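Local coordinates for protein alpha-1,2-mannosidase (PDB 2WW2) that acts as a calcium-dependent, inverting alpha-mannosidase of glycoside hydrolase family 92, hydrolysing alpha-linked mannose in a gut bacterium, at residues A[193-205]-A[208-220]. Sequence-based numbering, arbitrary orientation.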
loop_
_atom_site.group_PDB
_atom_site.type_symbol
_atom_site.label_atom_id
_atom_site.label_comp_id
_atom_site.label_asym_id
_atom_site.label_seq_id
_atom_site.Cartn_x
_atom_site.Cartn_y
_atom_site.Cartn_z
ATOM N N ILE A 193 -44.582 23.925 -37.536
ATOM C CA ILE A 193 -45.941 24.356 -37.203
ATOM C C ILE A 193 -45.961 25.477 -36.173
ATOM O O ILE A 193 -46.727 26.436 -36.316
ATOM C CB ILE A 193 -46.766 23.179 -36.659
ATOM C CG1 ILE A 193 -46.683 22.002 -37.629
ATOM C CG2 ILE A 193 -48.224 23.592 -36.434
ATOM C CD1 ILE A 193 -46.988 22.358 -39.064
ATOM N N GLU A 194 -45.139 25.346 -35.126
ATOM C CA GLU A 194 -44.991 26.402 -34.114
ATOM C C GLU A 194 -43.501 26.528 -33.758
ATOM O O GLU A 194 -42.712 25.633 -34.054
ATOM C CB GLU A 194 -45.845 26.113 -32.861
ATOM C CG GLU A 194 -47.344 26.004 -33.183
ATOM C CD GLU A 194 -48.201 25.525 -32.012
ATOM O OE1 GLU A 194 -47.798 25.709 -30.849
ATOM O OE2 GLU A 194 -49.286 24.958 -32.263
ATOM N N TYR A 195 -43.113 27.648 -33.156
ATOM C CA TYR A 195 -41.701 27.910 -32.918
ATOM C C TYR A 195 -41.599 29.027 -31.890
ATOM O O TYR A 195 -42.576 29.731 -31.607
ATOM C CB TYR A 195 -41.020 28.331 -34.223
ATOM C CG TYR A 195 -41.934 29.247 -35.026
ATOM C CD1 TYR A 195 -41.938 30.615 -34.806
ATOM C CD2 TYR A 195 -42.834 28.720 -35.953
ATOM C CE1 TYR A 195 -42.803 31.451 -35.514
ATOM C CE2 TYR A 195 -43.707 29.537 -36.660
ATOM C CZ TYR A 195 -43.682 30.903 -36.437
ATOM O OH TYR A 195 -44.545 31.724 -37.131
ATOM N N GLY A 196 -40.420 29.181 -31.311
ATOM C CA GLY A 196 -40.204 30.248 -30.343
ATOM C C GLY A 196 -38.763 30.285 -29.883
ATOM O O GLY A 196 -37.957 29.405 -30.216
ATOM N N THR A 197 -38.427 31.308 -29.109
ATOM C CA THR A 197 -37.067 31.451 -28.641
ATOM C C THR A 197 -37.056 31.540 -27.132
ATOM O O THR A 197 -38.091 31.749 -26.506
ATOM C CB THR A 197 -36.392 32.698 -29.239
ATOM O OG1 THR A 197 -37.238 33.838 -29.037
ATOM C CG2 THR A 197 -36.152 32.510 -30.729
ATOM N N TYR A 198 -35.871 31.402 -26.555
ATOM C CA TYR A 198 -35.695 31.445 -25.113
ATOM C C TYR A 198 -34.382 32.161 -24.897
ATOM O O TYR A 198 -33.399 31.877 -25.587
ATOM C CB TYR A 198 -35.635 30.006 -24.571
ATOM C CG TYR A 198 -35.205 29.830 -23.125
ATOM C CD1 TYR A 198 -36.101 30.038 -22.075
ATOM C CD2 TYR A 198 -33.921 29.384 -22.813
ATOM C CE1 TYR A 198 -35.712 29.851 -20.756
ATOM C CE2 TYR A 198 -33.522 29.191 -21.503
ATOM C CZ TYR A 198 -34.419 29.425 -20.482
ATOM O OH TYR A 198 -34.015 29.240 -19.188
ATOM N N ASN A 199 -34.366 33.092 -23.952
ATOM C CA ASN A 199 -33.200 33.942 -23.732
ATOM C C ASN A 199 -32.562 33.710 -22.367
ATOM O O ASN A 199 -31.830 34.568 -21.870
ATOM C CB ASN A 199 -33.595 35.407 -23.849
ATOM C CG ASN A 199 -34.578 35.824 -22.761
ATOM O OD1 ASN A 199 -34.949 35.020 -21.889
ATOM N ND2 ASN A 199 -35.009 37.079 -22.809
ATOM N N GLY A 200 -32.838 32.549 -21.771
ATOM C CA GLY A 200 -32.267 32.188 -20.480
ATOM C C GLY A 200 -33.184 32.608 -19.340
ATOM O O GLY A 200 -32.951 32.269 -18.184
ATOM N N ASP A 201 -34.233 33.352 -19.667
ATOM C CA ASP A 201 -35.158 33.812 -18.656
ATOM C C ASP A 201 -36.597 33.549 -19.065
ATOM O O ASP A 201 -37.387 33.048 -18.281
ATOM C CB ASP A 201 -34.978 35.303 -18.441
ATOM C CG ASP A 201 -35.724 35.804 -17.224
ATOM O OD1 ASP A 201 -35.220 35.605 -16.092
ATOM O OD2 ASP A 201 -36.798 36.410 -17.399
ATOM N N THR A 202 -36.930 33.919 -20.295
ATOM C CA THR A 202 -38.295 33.850 -20.782
ATOM C C THR A 202 -38.371 33.022 -22.055
ATOM O O THR A 202 -37.521 33.148 -22.937
ATOM C CB THR A 202 -38.821 35.271 -21.102
ATOM O OG1 THR A 202 -38.535 36.132 -19.997
ATOM C CG2 THR A 202 -40.323 35.268 -21.345
ATOM N N LEU A 203 -39.406 32.196 -22.148
ATOM C CA LEU A 203 -39.761 31.533 -23.395
ATOM C C LEU A 203 -40.720 32.432 -24.190
ATOM O O LEU A 203 -41.789 32.784 -23.708
ATOM C CB LEU A 203 -40.423 30.184 -23.099
ATOM C CG LEU A 203 -41.051 29.400 -24.249
ATOM C CD1 LEU A 203 -40.069 29.204 -25.420
ATOM C CD2 LEU A 203 -41.537 28.068 -23.727
ATOM N N LEU A 204 -40.329 32.799 -25.403
ATOM C CA LEU A 204 -41.128 33.734 -26.205
ATOM C C LEU A 204 -41.700 33.052 -27.441
ATOM O O LEU A 204 -41.004 32.884 -28.442
ATOM C CB LEU A 204 -40.260 34.909 -26.621
ATOM C CG LEU A 204 -39.621 35.650 -25.435
ATOM C CD1 LEU A 204 -38.243 36.234 -25.767
ATOM C CD2 LEU A 204 -40.580 36.703 -24.918
ATOM N N HIS A 205 -42.969 32.668 -27.384
ATOM C CA HIS A 205 -43.596 31.995 -28.530
ATOM C C HIS A 205 -43.715 32.902 -29.769
ATOM O O HIS A 205 -43.925 34.105 -29.639
ATOM C CB HIS A 205 -44.950 31.425 -28.112
ATOM C CG HIS A 205 -44.861 30.493 -26.942
ATOM N ND1 HIS A 205 -44.504 29.166 -27.073
ATOM C CD2 HIS A 205 -45.044 30.705 -25.617
ATOM C CE1 HIS A 205 -44.499 28.592 -25.884
ATOM N NE2 HIS A 205 -44.812 29.505 -24.980
ATOM N N THR A 208 -38.642 34.741 -33.526
ATOM C CA THR A 208 -37.767 34.004 -34.415
ATOM C C THR A 208 -36.319 34.512 -34.353
ATOM O O THR A 208 -35.446 34.008 -35.073
ATOM C CB THR A 208 -38.266 34.109 -35.871
ATOM O OG1 THR A 208 -38.449 35.491 -36.188
ATOM C CG2 THR A 208 -39.606 33.412 -36.046
ATOM N N ASP A 209 -36.051 35.514 -33.519
ATOM C CA ASP A 209 -34.703 36.055 -33.475
ATOM C C ASP A 209 -34.354 36.333 -32.023
ATOM O O ASP A 209 -35.084 37.053 -31.346
ATOM C CB ASP A 209 -34.634 37.342 -34.300
ATOM C CG ASP A 209 -33.221 37.810 -34.522
ATOM O OD1 ASP A 209 -32.341 36.974 -34.823
ATOM O OD2 ASP A 209 -32.983 39.022 -34.404
ATOM N N VAL A 210 -33.278 35.729 -31.526
ATOM C CA VAL A 210 -32.899 35.916 -30.132
ATOM C C VAL A 210 -31.382 36.072 -30.019
ATOM O O VAL A 210 -30.630 35.480 -30.794
ATOM C CB VAL A 210 -33.441 34.760 -29.223
ATOM C CG1 VAL A 210 -32.818 33.420 -29.611
ATOM C CG2 VAL A 210 -33.196 35.068 -27.740
ATOM N N ALA A 211 -30.934 36.912 -29.092
ATOM C CA ALA A 211 -29.507 37.011 -28.773
ATOM C C ALA A 211 -29.431 37.367 -27.306
ATOM O O ALA A 211 -30.107 38.294 -26.843
ATOM C CB ALA A 211 -28.815 38.089 -29.627
ATOM N N ALA A 212 -28.633 36.614 -26.567
ATOM C CA ALA A 212 -28.432 36.850 -25.140
ATOM C C ALA A 212 -27.230 36.043 -24.704
ATOM O O ALA A 212 -26.584 35.388 -25.525
ATOM C CB ALA A 212 -29.656 36.413 -24.353
ATOM N N ASP A 213 -26.934 36.080 -23.413
ATOM C CA ASP A 213 -25.895 35.215 -22.867
ATOM C C ASP A 213 -26.162 33.753 -23.261
ATOM O O ASP A 213 -25.302 33.082 -23.851
ATOM C CB ASP A 213 -25.858 35.367 -21.347
ATOM C CG ASP A 213 -24.910 34.377 -20.669
ATOM O OD1 ASP A 213 -23.776 34.158 -21.168
ATOM O OD2 ASP A 213 -25.309 33.842 -19.614
ATOM N N TYR A 214 -27.358 33.276 -22.925
ATOM C CA TYR A 214 -27.771 31.894 -23.190
ATOM C C TYR A 214 -29.020 31.964 -24.066
ATOM O O TYR A 214 -29.978 32.658 -23.711
ATOM C CB TYR A 214 -28.102 31.197 -21.862
ATOM C CG TYR A 214 -28.553 29.743 -21.972
ATOM C CD1 TYR A 214 -27.998 28.875 -22.915
ATOM C CD2 TYR A 214 -29.512 29.233 -21.104
ATOM C CE1 TYR A 214 -28.427 27.524 -23.000
ATOM C CE2 TYR A 214 -29.928 27.917 -21.172
ATOM C CZ TYR A 214 -29.379 27.060 -22.114
ATOM O OH TYR A 214 -29.830 25.749 -22.158
ATOM N N THR A 215 -29.027 31.256 -25.197
ATOM C CA THR A 215 -30.209 31.219 -26.058
ATOM C C THR A 215 -30.544 29.798 -26.495
ATOM O O THR A 215 -29.643 28.979 -26.701
ATOM C CB THR A 215 -30.039 32.068 -27.346
ATOM O OG1 THR A 215 -28.946 31.577 -28.143
ATOM C CG2 THR A 215 -29.788 33.543 -27.009
ATOM N N CYS A 216 -31.843 29.536 -26.636
ATOM C CA CYS A 216 -32.362 28.312 -27.225
ATOM C C CYS A 216 -33.535 28.664 -28.141
ATOM O O CYS A 216 -34.083 29.783 -28.099
ATOM C CB CYS A 216 -32.840 27.337 -26.131
ATOM S SG CYS A 216 -31.553 26.844 -24.904
ATOM N N ALA A 217 -33.929 27.711 -28.973
ATOM C CA ALA A 217 -35.094 27.911 -29.833
ATOM C C ALA A 217 -35.787 26.585 -29.904
ATOM O O ALA A 217 -35.138 25.533 -29.772
ATOM C CB ALA A 217 -34.676 28.348 -31.222
ATOM N N TYR A 218 -37.095 26.618 -30.093
ATOM C CA TYR A 218 -37.821 25.373 -30.318
ATOM C C TYR A 218 -38.592 25.436 -31.616
ATOM O O TYR A 218 -38.992 26.505 -32.068
ATOM C CB TYR A 218 -38.757 25.035 -29.145
ATOM C CG TYR A 218 -40.097 25.739 -29.184
ATOM C CD1 TYR A 218 -41.154 25.221 -29.945
ATOM C CD2 TYR A 218 -40.310 26.914 -28.470
ATOM C CE1 TYR A 218 -42.381 25.850 -29.979
ATOM C CE2 TYR A 218 -41.542 27.556 -28.514
ATOM C CZ TYR A 218 -42.568 27.006 -29.264
ATOM O OH TYR A 218 -43.788 27.629 -29.311
ATOM N N LEU A 219 -38.787 24.261 -32.200
ATOM C CA LEU A 219 -39.585 24.068 -33.380
ATOM C C LEU A 219 -40.524 22.926 -33.056
ATOM O O LEU A 219 -40.106 21.949 -32.436
ATOM C CB LEU A 219 -38.688 23.656 -34.546
ATOM C CG LEU A 219 -37.669 24.736 -34.909
ATOM C CD1 LEU A 219 -36.325 24.423 -34.249
ATOM C CD2 LEU A 219 -37.535 24.812 -36.402
ATOM N N LYS A 220 -41.794 23.071 -33.440
ATOM C CA LYS A 220 -42.788 22.031 -33.228
ATOM C C LYS A 220 -43.233 21.473 -34.581
ATOM O O LYS A 220 -43.436 22.240 -35.531
ATOM C CB LYS A 220 -43.988 22.619 -32.475
ATOM C CG LYS A 220 -45.039 21.606 -32.044
ATOM C CD LYS A 220 -46.147 22.346 -31.276
ATOM C CE LYS A 220 -46.961 21.418 -30.396
ATOM N NZ LYS A 220 -47.781 20.478 -31.208
HETATM O O HOH W 1 -45.757 25.571 -29.103
HETATM O O HOH W 2 -49.503 22.332 -32.823
HETATM O O HOH W 3 -45.431 29.298 -30.824
HETATM O O HOH W 4 -36.571 36.459 -29.308
HETATM O O HOH W 5 -29.279 34.724 -21.177
#
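Tyr218 lies across Gly196 where strand 216-220 pairs antiparallel with strand 194-198, in the beta-rich N-terminal domain of this family 92 enzyme, far from the centre of the chain. Gly196 and Tyr218 exchange two backbone hydrogen bonds, Tyr218 N to Gly196 O (2.9 Å) and Gly196 N to Tyr218 O, and Tyr198 and Cys216, the next hydrogen-bonded pair, do the same. At the other end Ile193 and Glu194 both face Lys220 as a classic beta bulge: Ile193 N donates to Lys220 O, and Lys220 N to Glu194 O.

Glycine suits position 196 because a beta carbon there would collide with the Tyr218 ring. With CG between its own backbone N and carbonyl carbon (chi1 83°), that ring leans over the neighbouring strand, one face on Tyr195 C and Gly196 N, while Leu203 CD1 meets the edge of the ring, 3.8 Å from Tyr218 CE2. Its hydroxyl thus reaches strand 203-205, where Tyr218 OH lies at the edge of the imidazole, in its plane, and forms a nearly straight 2.8 Å hydrogen bond with His205 ND1. Two waters also bind this OH, one donating to Glu194 OE1 and the other to Tyr195 O. Glu194 and Lys220 run side by side, yet their charged ends, 4.8 Å apart from OE2 to NZ, are bridged by a water; Lys220 NZ also has a weak, long ion pair with Asp142.

On the opposite face Thr197 packs its CB 3.6 Å from Val210 CB, both beta-branched residues fitting extended backbone, and a water links Thr197 OG1 to Asp209 O. Back on the Tyr218 face, Tyr214 CE2 meets the edge of the Tyr198 ring; the Tyr214 OH hydrogen-bonds to Asp148 OD2 and His93 N. Beyond the ends of the paired strands, a water accepts from Tyr214 N and donates to Asn199 O, whereas Asn199 OD1 accepts from Asp201 N, an Asx turn, and also from Thr202 N at 2.8 Å, completing an Asx motif.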